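Local coordinates for protein putative secreted endoglycosylceramidase (Rhodococcus hoagii, PDB 6JYZ) that probably hydrolyses the glycosidic bond between sugar chain and ceramide in galactose-linked glycosphingolipids, as an endogalactosylceramidase of glycoside hydrolase family 5, at residues I86-L91 with P155-L160; D123-A128 with G150-P155. One frame throughout, in Å; residues are numbered along the deposited sequence.

Contact 1 of 2, residues I86-L91 with P155-L160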
ATOM      1  N   ILE A  86      -8.145  -3.255   3.229  1.00  8.82           N
ATOM      2  CA  ILE A  86      -9.272  -3.826   3.976  1.00  9.31           C
ATOM      3  C   ILE A  86      -9.871  -2.774   4.895  1.00  9.42           C
ATOM      4  O   ILE A  86      -9.290  -1.700   5.104  1.00 10.22           O
ATOM      5  CB  ILE A  86      -8.854  -5.067   4.757  1.00  9.97           C
ATOM      6  CG1 ILE A  86      -7.836  -4.755   5.841  1.00 11.60           C
ATOM      7  CG2 ILE A  86      -8.321  -6.173   3.801  1.00 11.72           C
ATOM      8  CD1 ILE A  86      -7.525  -5.916   6.798  1.00 13.34           C
ATOM      9  N   ALA A  87     -11.070  -3.039   5.431  1.00 10.07           N
ATOM     10  CA  ALA A  87     -11.843  -2.008   6.141  1.00  9.93           C
ATOM     11  C   ALA A  87     -12.176  -2.424   7.550  1.00  9.79           C
ATOM     12  O   ALA A  87     -12.832  -3.476   7.779  1.00  9.66           O
ATOM     13  CB  ALA A  87     -13.135  -1.747   5.380  1.00 11.97           C
ATOM     14  N   TRP A  88     -11.865  -1.551   8.479  1.00  9.36           N
ATOM     15  CA  TRP A  88     -12.327  -1.724   9.849  1.00  8.97           C
ATOM     16  C   TRP A  88     -13.850  -1.864   9.881  1.00  9.23           C
ATOM     17  O   TRP A  88     -14.381  -2.717  10.650  1.00  9.87           O
ATOM     18  CB  TRP A  88     -11.869  -0.485  10.653  1.00  8.80           C
ATOM     19  CG  TRP A  88     -12.273  -0.472  12.109  1.00  9.76           C
ATOM     20  CD1 TRP A  88     -12.737  -1.511  12.906  1.00 10.58           C
ATOM     21  CD2 TRP A  88     -12.202   0.691  12.948  1.00  9.25           C
ATOM     22  NE1 TRP A  88     -12.948  -1.042  14.174  1.00 10.08           N
ATOM     23  CE2 TRP A  88     -12.641   0.286  14.228  1.00  9.93           C
ATOM     24  CE3 TRP A  88     -11.810   2.038  12.710  1.00 10.09           C
ATOM     25  CZ2 TRP A  88     -12.694   1.193  15.294  1.00 10.49           C
ATOM     26  CZ3 TRP A  88     -11.857   2.922  13.789  1.00 10.17           C
ATOM     27  CH2 TRP A  88     -12.292   2.510  15.054  1.00 11.15           C
ATOM     28  N   SER A  89     -14.583  -1.130   9.061  1.00  8.75           N
ATOM     29  CA  SER A  89     -16.030  -1.196   9.086  1.00  9.21           C
ATOM     30  C   SER A  89     -16.528  -2.588   8.751  1.00  9.64           C
ATOM     31  O   SER A  89     -17.626  -2.931   9.218  1.00 11.55           O
ATOM     32  CB  SER A  89     -16.649  -0.170   8.162  1.00 10.14           C
ATOM     33  OG  SER A  89     -16.251  -0.470   6.825  1.00 11.41           O
ATOM     34  N   ALA A  90     -15.823  -3.348   7.947  1.00  9.51           N
ATOM     35  CA  ALA A  90     -16.274  -4.724   7.599  1.00  9.39           C
ATOM     36  C   ALA A  90     -15.770  -5.689   8.643  1.00  9.72           C
ATOM     37  O   ALA A  90     -16.459  -6.677   8.930  1.00 11.38           O
ATOM     38  CB  ALA A  90     -15.735  -5.058   6.226  1.00 11.56           C
ATOM     39  N   LEU A  91     -14.650  -5.473   9.302  1.00  8.96           N
ATOM     40  CA  LEU A  91     -14.184  -6.373  10.327  1.00  9.93           C
ATOM     41  C   LEU A  91     -15.063  -6.234  11.562  1.00  9.70           C
ATOM     42  O   LEU A  91     -15.326  -7.244  12.276  1.00  9.97           O
ATOM     43  CB  LEU A  91     -12.751  -6.051  10.740  1.00  9.98           C
ATOM     44  CG  LEU A  91     -11.720  -6.429   9.673  1.00 10.66           C
ATOM     45  CD1 LEU A  91     -10.400  -5.639   9.867  1.00 12.33           C
ATOM     46  CD2 LEU A  91     -11.444  -7.948   9.694  1.00 12.49           C
ATOM     47  N   PRO A 155     -16.355   2.178  10.865  1.00 10.12           N
ATOM     48  CA  PRO A 155     -17.816   1.989  10.872  1.00 10.03           C
ATOM     49  C   PRO A 155     -18.543   3.183  11.473  1.00 10.21           C
ATOM     50  O   PRO A 155     -17.967   4.048  12.155  1.00  9.93           O
ATOM     51  CB  PRO A 155     -17.982   0.757  11.782  1.00 11.04           C
ATOM     52  CG  PRO A 155     -16.771   0.751  12.696  1.00 10.18           C
ATOM     53  CD  PRO A 155     -15.623   1.333  11.835  1.00 10.55           C
ATOM     54  N   GLU A 156     -19.863   3.212  11.215  1.00 10.75           N
ATOM     55  CA  GLU A 156     -20.658   4.343  11.650  1.00 10.47           C
ATOM     56  C   GLU A 156     -20.615   4.512  13.165  1.00 10.69           C
ATOM     57  O   GLU A 156     -20.530   5.634  13.662  1.00 11.16           O
ATOM     58  CB  GLU A 156     -22.067   4.177  11.120  1.00 12.30           C
ATOM     59  CG  GLU A 156     -22.944   5.431  11.291  1.00 14.90           C
ATOM     60  CD  GLU A 156     -24.322   5.298  10.672  1.00 21.44           C
ATOM     61  OE1 GLU A 156     -24.783   4.161  10.460  1.00 26.00           O
ATOM     62  OE2 GLU A 156     -24.868   6.330  10.332  1.00 27.77           O
ATOM     63  N   TRP A 157     -20.705   3.395  13.895  1.00 10.45           N
ATOM     64  CA  TRP A 157     -20.762   3.472  15.346  1.00 10.22           C
ATOM     65  C   TRP A 157     -19.505   4.095  15.936  1.00 10.90           C
ATOM     66  O   TRP A 157     -19.506   4.581  17.074  1.00 12.22           O
ATOM     67  CB  TRP A 157     -21.044   2.067  15.964  1.00 11.12           C
ATOM     68  CG  TRP A 157     -19.949   1.049  15.684  1.00 10.78           C
ATOM     69  CD1 TRP A 157     -19.972   0.095  14.688  1.00 10.91           C
ATOM     70  CD2 TRP A 157     -18.699   0.907  16.391  1.00 10.76           C
ATOM     71  NE1 TRP A 157     -18.831  -0.661  14.754  1.00 10.60           N
ATOM     72  CE2 TRP A 157     -17.999  -0.146  15.742  1.00  9.83           C
ATOM     73  CE3 TRP A 157     -18.081   1.538  17.486  1.00 11.36           C
ATOM     74  CZ2 TRP A 157     -16.704  -0.523  16.131  1.00 11.24           C
ATOM     75  CZ3 TRP A 157     -16.830   1.122  17.927  1.00 11.14           C
ATOM     76  CH2 TRP A 157     -16.155   0.116  17.207  1.00 10.66           C
ATOM     77  N   ALA A 158     -18.369   4.047  15.202  1.00 10.12           N
ATOM     78  CA  ALA A 158     -17.088   4.579  15.663  1.00 10.85           C
ATOM     79  C   ALA A 158     -16.876   6.016  15.197  1.00 10.84           C
ATOM     80  O   ALA A 158     -15.755   6.527  15.443  1.00 11.80           O
ATOM     81  CB  ALA A 158     -15.942   3.704  15.212  1.00 12.27           C
ATOM     82  N   THR A 159     -17.821   6.635  14.517  1.00  9.98           N
ATOM     83  CA  THR A 159     -17.647   7.921  13.850  1.00 10.57           C
ATOM     84  C   THR A 159     -18.309   9.021  14.699  1.00 10.43           C
ATOM     85  O   THR A 159     -19.539   9.052  14.833  1.00 11.87           O
ATOM     86  CB  THR A 159     -18.297   7.868  12.488  1.00 10.04           C
ATOM     87  OG1 THR A 159     -17.591   6.873  11.706  1.00 10.48           O
ATOM     88  CG2 THR A 159     -18.144   9.193  11.745  1.00 11.36           C
ATOM     89  N   LEU A 160     -17.483   9.844  15.321  1.00 10.32           N
ATOM     90  CA  LEU A 160     -17.885  10.810  16.353  1.00 11.19           C
ATOM     91  C   LEU A 160     -17.499  12.214  15.863  1.00 11.03           C
ATOM     92  O   LEU A 160     -16.411  12.705  16.133  1.00 12.62           O
ATOM     93  CB  LEU A 160     -17.226  10.451  17.681  1.00 11.89           C
ATOM     94  CG  LEU A 160     -17.535   9.025  18.184  1.00 12.89           C
ATOM     95  CD1 LEU A 160     -16.706   8.747  19.429  1.00 14.50           C
ATOM     96  CD2 LEU A 160     -19.046   8.837  18.424  1.00 16.58           C
TER
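The backbones come closest where Ser89, in the short helix 88-91, passes Pro155, with 4.1 Å between the CA atoms of Ser89 and Pro155. Pro155 leads directly into the 3-10 segment 156-158. Packing, rather than polar bonding, joins the two segments, and Trp88 does much of it. Its CG is anti to the backbone N (chi1 179°), which carries the indole out to Pro155 and Ala158. Pro155 CD sits over one face of the indole in a CH-pi contact, 3.8 Å from the centroid of the five-membered ring of Trp88 and 17° off its normal. The six-membered end of the indole meets the 3-10 segment 156-158. Trp88 CH2 touches Ala158 CB at 3.8 Å, and Trp88 CZ2 approaches Trp157 CH2 at 4.1 Å. The two indole planes stand almost perpendicular, at 86°, but the rings meet obliquely.

Trp157 folds back over its own segment. Pro155 CG and Ala158 CB lie over one of its faces, both toward the rim. The proline is therefore packed between two indoles, with CD toward Trp88 and CG toward Trp157. Ser89 adds its CB, 3.6 Å from Pro155 N. The turn after Pro155 is fixed from within. Pro155 O accepts from Ala158 N and, at 2.9 Å, from Thr159 OG1, and the two donors reach it from opposite faces of the carbonyl plane.

The polar ends are bonded outside the contact. Trp88 NE1 bonds to Glu92 OE1, Trp157 NE1 to the carbonyl Glu92 O, and Ser89 OG to Asp52. Helix 193-206 packs on Trp88 through Leu197 and Thr200, while Met124 of strand 119-124 also touches Trp88. The contact thus joins the turn after strand 81-86 to the long loop between strand 119-124 and helix 177-187.

Contact 2 of 2, residues D123-A128 with G150-P155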
ATOM      1  N   ASP A 123      -3.603  -3.975   4.819  1.00  9.41           N
ATOM      2  CA  ASP A 123      -3.652  -2.536   5.059  1.00  8.91           C
ATOM      3  C   ASP A 123      -5.020  -2.135   5.603  1.00  8.87           C
ATOM      4  O   ASP A 123      -6.008  -2.274   4.900  1.00  9.16           O
ATOM      5  CB  ASP A 123      -3.358  -1.824   3.725  1.00  9.45           C
ATOM      6  CG  ASP A 123      -3.866  -0.410   3.630  1.00 10.68           C
ATOM      7  OD1 ASP A 123      -3.912   0.322   4.619  1.00 11.58           O
ATOM      8  OD2 ASP A 123      -4.292  -0.048   2.492  1.00 11.05           O
ATOM      9  N   MET A 124      -5.012  -1.634   6.837  1.00  8.83           N
ATOM     10  CA  MET A 124      -6.254  -1.131   7.432  1.00  8.37           C
ATOM     11  C   MET A 124      -6.513   0.221   6.790  1.00  8.79           C
ATOM     12  O   MET A 124      -5.947   1.244   7.227  1.00  9.29           O
ATOM     13  CB  MET A 124      -6.069  -1.042   8.943  1.00  9.14           C
ATOM     14  CG  MET A 124      -7.377  -0.825   9.707  1.00 10.75           C
ATOM     15  SD  MET A 124      -8.490  -2.296   9.684  1.00 10.87           S
ATOM     16  CE  MET A 124      -7.559  -3.445  10.685  1.00 12.17           C
ATOM     17  N   HIS A 125      -7.287   0.223   5.727  1.00  8.74           N
ATOM     18  CA  HIS A 125      -7.358   1.363   4.834  1.00  8.63           C
ATOM     19  C   HIS A 125      -8.466   2.295   5.253  1.00  9.59           C
ATOM     20  O   HIS A 125      -9.522   1.915   5.766  1.00 10.67           O
ATOM     21  CB  HIS A 125      -7.605   0.890   3.396  1.00  9.84           C
ATOM     22  CG  HIS A 125      -7.096   1.868   2.361  1.00  9.08           C
ATOM     23  ND1 HIS A 125      -7.800   2.839   1.674  1.00 13.04           N
ATOM     24  CD2 HIS A 125      -5.787   1.954   2.007  1.00  7.55           C
ATOM     25  CE1 HIS A 125      -6.850   3.475   0.894  1.00  8.54           C
ATOM     26  NE2 HIS A 125      -5.679   2.950   1.097  1.00 12.50           N
ATOM     27  N   GLN A 126      -8.313   3.574   4.947  1.00  9.27           N
ATOM     28  CA  GLN A 126      -9.367   4.588   5.142  1.00  9.44           C
ATOM     29  C   GLN A 126      -9.016   5.748   4.226  1.00  9.56           C
ATOM     30  O   GLN A 126      -7.836   5.978   3.924  1.00 10.42           O
ATOM     31  CB  GLN A 126      -9.444   5.050   6.609  1.00  9.42           C
ATOM     32  CG  GLN A 126      -8.198   5.782   7.130  1.00  9.89           C
ATOM     33  CD  GLN A 126      -8.068   7.226   6.717  1.00  9.87           C
ATOM     34  OE1 GLN A 126      -6.902   7.774   6.592  1.00 13.32           O
ATOM     35  NE2 GLN A 126      -9.128   7.894   6.524  1.00  8.32           N
ATOM     36  N   ASP A 127     -10.034   6.477   3.817  1.00  9.43           N
ATOM     37  CA  ASP A 127      -9.820   7.830   3.290  1.00 10.09           C
ATOM     38  C   ASP A 127     -10.834   8.711   3.982  1.00  9.27           C
ATOM     39  O   ASP A 127     -12.000   8.326   4.101  1.00  9.85           O
ATOM     40  CB  ASP A 127     -10.107   7.934   1.775  1.00 10.65           C
ATOM     41  CG  ASP A 127      -9.289   6.966   0.962  1.00 12.81           C
ATOM     42  OD1 ASP A 127      -8.100   7.263   0.714  1.00 13.13           O
ATOM     43  OD2 ASP A 127      -9.827   5.910   0.559  1.00 12.90           O
ATOM     44  N   ALA A 128     -10.413   9.897   4.444  1.00  9.20           N
ATOM     45  CA  ALA A 128     -11.370  10.815   5.052  1.00 10.23           C
ATOM     46  C   ALA A 128     -12.207  10.116   6.121  1.00  9.17           C
ATOM     47  O   ALA A 128     -13.416  10.314   6.220  1.00 10.23           O
ATOM     48  CB  ALA A 128     -12.255  11.515   4.019  1.00 10.54           C
ATOM     49  N   GLY A 150     -19.053  10.315   1.212  1.00 10.79           N
ATOM     50  CA  GLY A 150     -18.534   9.236   2.032  1.00 10.52           C
ATOM     51  C   GLY A 150     -17.398   8.476   1.337  1.00 10.12           C
ATOM     52  O   GLY A 150     -17.371   8.376   0.104  1.00 10.91           O
ATOM     53  N   TRP A 151     -16.514   7.900   2.178  1.00  9.64           N
ATOM     54  CA  TRP A 151     -15.339   7.212   1.655  1.00  9.67           C
ATOM     55  C   TRP A 151     -15.274   5.796   2.215  1.00  9.73           C
ATOM     56  O   TRP A 151     -16.136   4.981   1.855  1.00 11.17           O
ATOM     57  CB  TRP A 151     -14.078   8.063   1.919  1.00 10.47           C
ATOM     58  CG  TRP A 151     -14.112   9.350   1.145  1.00  9.90           C
ATOM     59  CD1 TRP A 151     -14.719  10.514   1.526  1.00 10.77           C
ATOM     60  CD2 TRP A 151     -13.559   9.555  -0.152  1.00 11.12           C
ATOM     61  NE1 TRP A 151     -14.580  11.436   0.529  1.00 11.23           N
ATOM     62  CE2 TRP A 151     -13.884  10.886  -0.518  1.00 10.82           C
ATOM     63  CE3 TRP A 151     -12.751   8.790  -1.017  1.00 12.15           C
ATOM     64  CZ2 TRP A 151     -13.497  11.442  -1.744  1.00 11.77           C
ATOM     65  CZ3 TRP A 151     -12.388   9.347  -2.235  1.00 12.56           C
ATOM     66  CH2 TRP A 151     -12.748  10.651  -2.574  1.00 12.54           C
ATOM     67  N   ASP A 152     -14.314   5.493   3.060  1.00  9.66           N
ATOM     68  CA  ASP A 152     -14.034   4.114   3.497  1.00  9.94           C
ATOM     69  C   ASP A 152     -13.191   4.199   4.731  1.00  9.53           C
ATOM     70  O   ASP A 152     -12.413   5.162   4.879  1.00  9.85           O
ATOM     71  CB  ASP A 152     -13.318   3.302   2.403  1.00 10.50           C
ATOM     72  CG  ASP A 152     -11.987   3.920   2.005  1.00 10.53           C
ATOM     73  OD1 ASP A 152     -12.036   5.077   1.426  1.00 11.15           O
ATOM     74  OD2 ASP A 152     -10.944   3.326   2.228  1.00 12.20           O
ATOM     75  N   GLY A 153     -13.310   3.193   5.622  1.00  9.72           N
ATOM     76  CA  GLY A 153     -12.516   3.157   6.836  1.00  9.57           C
ATOM     77  C   GLY A 153     -13.368   2.707   7.996  1.00  9.79           C
ATOM     78  O   GLY A 153     -13.729   1.512   8.099  1.00 10.54           O
ATOM     79  N   ALA A 154     -13.665   3.624   8.887  1.00  9.42           N
ATOM     80  CA  ALA A 154     -14.298   3.278  10.145  1.00  9.58           C
ATOM     81  C   ALA A 154     -15.801   3.078  10.021  1.00  9.85           C
ATOM     82  O   ALA A 154     -16.476   3.723   9.246  1.00  9.94           O
ATOM     83  CB  ALA A 154     -14.018   4.426  11.109  1.00 10.50           C
ATOM     84  N   PRO A 155     -16.355   2.178  10.865  1.00 10.12           N
ATOM     85  CA  PRO A 155     -17.816   1.989  10.872  1.00 10.03           C
ATOM     86  C   PRO A 155     -18.543   3.183  11.473  1.00 10.21           C
ATOM     87  O   PRO A 155     -17.967   4.048  12.155  1.00  9.93           O
ATOM     88  CB  PRO A 155     -17.982   0.757  11.782  1.00 11.04           C
ATOM     89  CG  PRO A 155     -16.771   0.751  12.696  1.00 10.18           C
ATOM     90  CD  PRO A 155     -15.623   1.333  11.835  1.00 10.55           C
TER
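Asp127 and Asp152 form a single antiparallel bridge, a hydrogen-bonded pair with CA atoms of Asp127 and Asp152 5.6 Å apart. It lies in the long loop that follows strand 119-124 of the (beta/alpha)8 barrel characteristic of family 5 glycoside hydrolases. The loop returns to its own start here. In the backbone, Asp127 N donates to Asp152 O at 2.9 Å. Gly153 CA makes a CA-H...O contact of 3.4 Å with His125 O. A side chain on Gly153 would run into Gln126 CB, and the backbone angles of this residue also favour glycine.

The polar side chains centre on Asp152. Its CG lies between the backbone N and the carbonyl carbon (chi1 60°), and this brings the carboxylate back toward His125 and Asp127. His125 ND1 donates to Asp152 OD2 at 3.2 Å in a nearly straight bond (169°). The acceptor lies in the imidazole plane, and ring and carboxylate are nearly coplanar, 16° apart. Asn51 ND2 also bonds to Asp152 OD2. His125 NE2 makes a weak hydrogen bond to Glu329, and its ring meets Trp360. With an alanine at Asp152, His125 ND1 and Asn51 ND2 would probably lose their shared acceptor and Asp127 OD2 its close oxygen neighbour, leaving the imidazole less firmly set.

The apolar part belongs to Trp151. Its CD1 is 3.6 Å from Ala128 CB, and its CE3 is 3.9 Å from Asp127 CB. Arg173 makes a cation-pi contact with this indole, and His370 meets it edge-to-face.

The two carboxylates also meet, with their planes strongly tilted to each other. Both residues are buried. A proton on one of the acids would be consistent with the short spacing, 2.5 Å from Asp127 OD2 to Asp152 OD1.

How the contacts relate
The two contacts lie side by side, their centres about 8 Å apart, and share Pro155. Strand pairing joins their first segments: Ile86 N is 2.9 Å from Asp123 O, and Ile86 O is 2.8 Å from His125 N, both probable hydrogen bonds. Trp88 and Ser89 of contact 1 pack on the loop as it continues from contact 2; Trp88 CE3 is 3.6 Å from Ala154 CB. The first segments begin at the C-terminal ends of neighbouring parallel strands 81-86 and 119-124, the barrel end where family 5 enzymes have their active site. Contact 2 is probably nearer to it: its His125 weakly bonds Glu329 of strand 326-330, and its centre lies about 14 Å from the chain's centre, against 19 Å for contact 1.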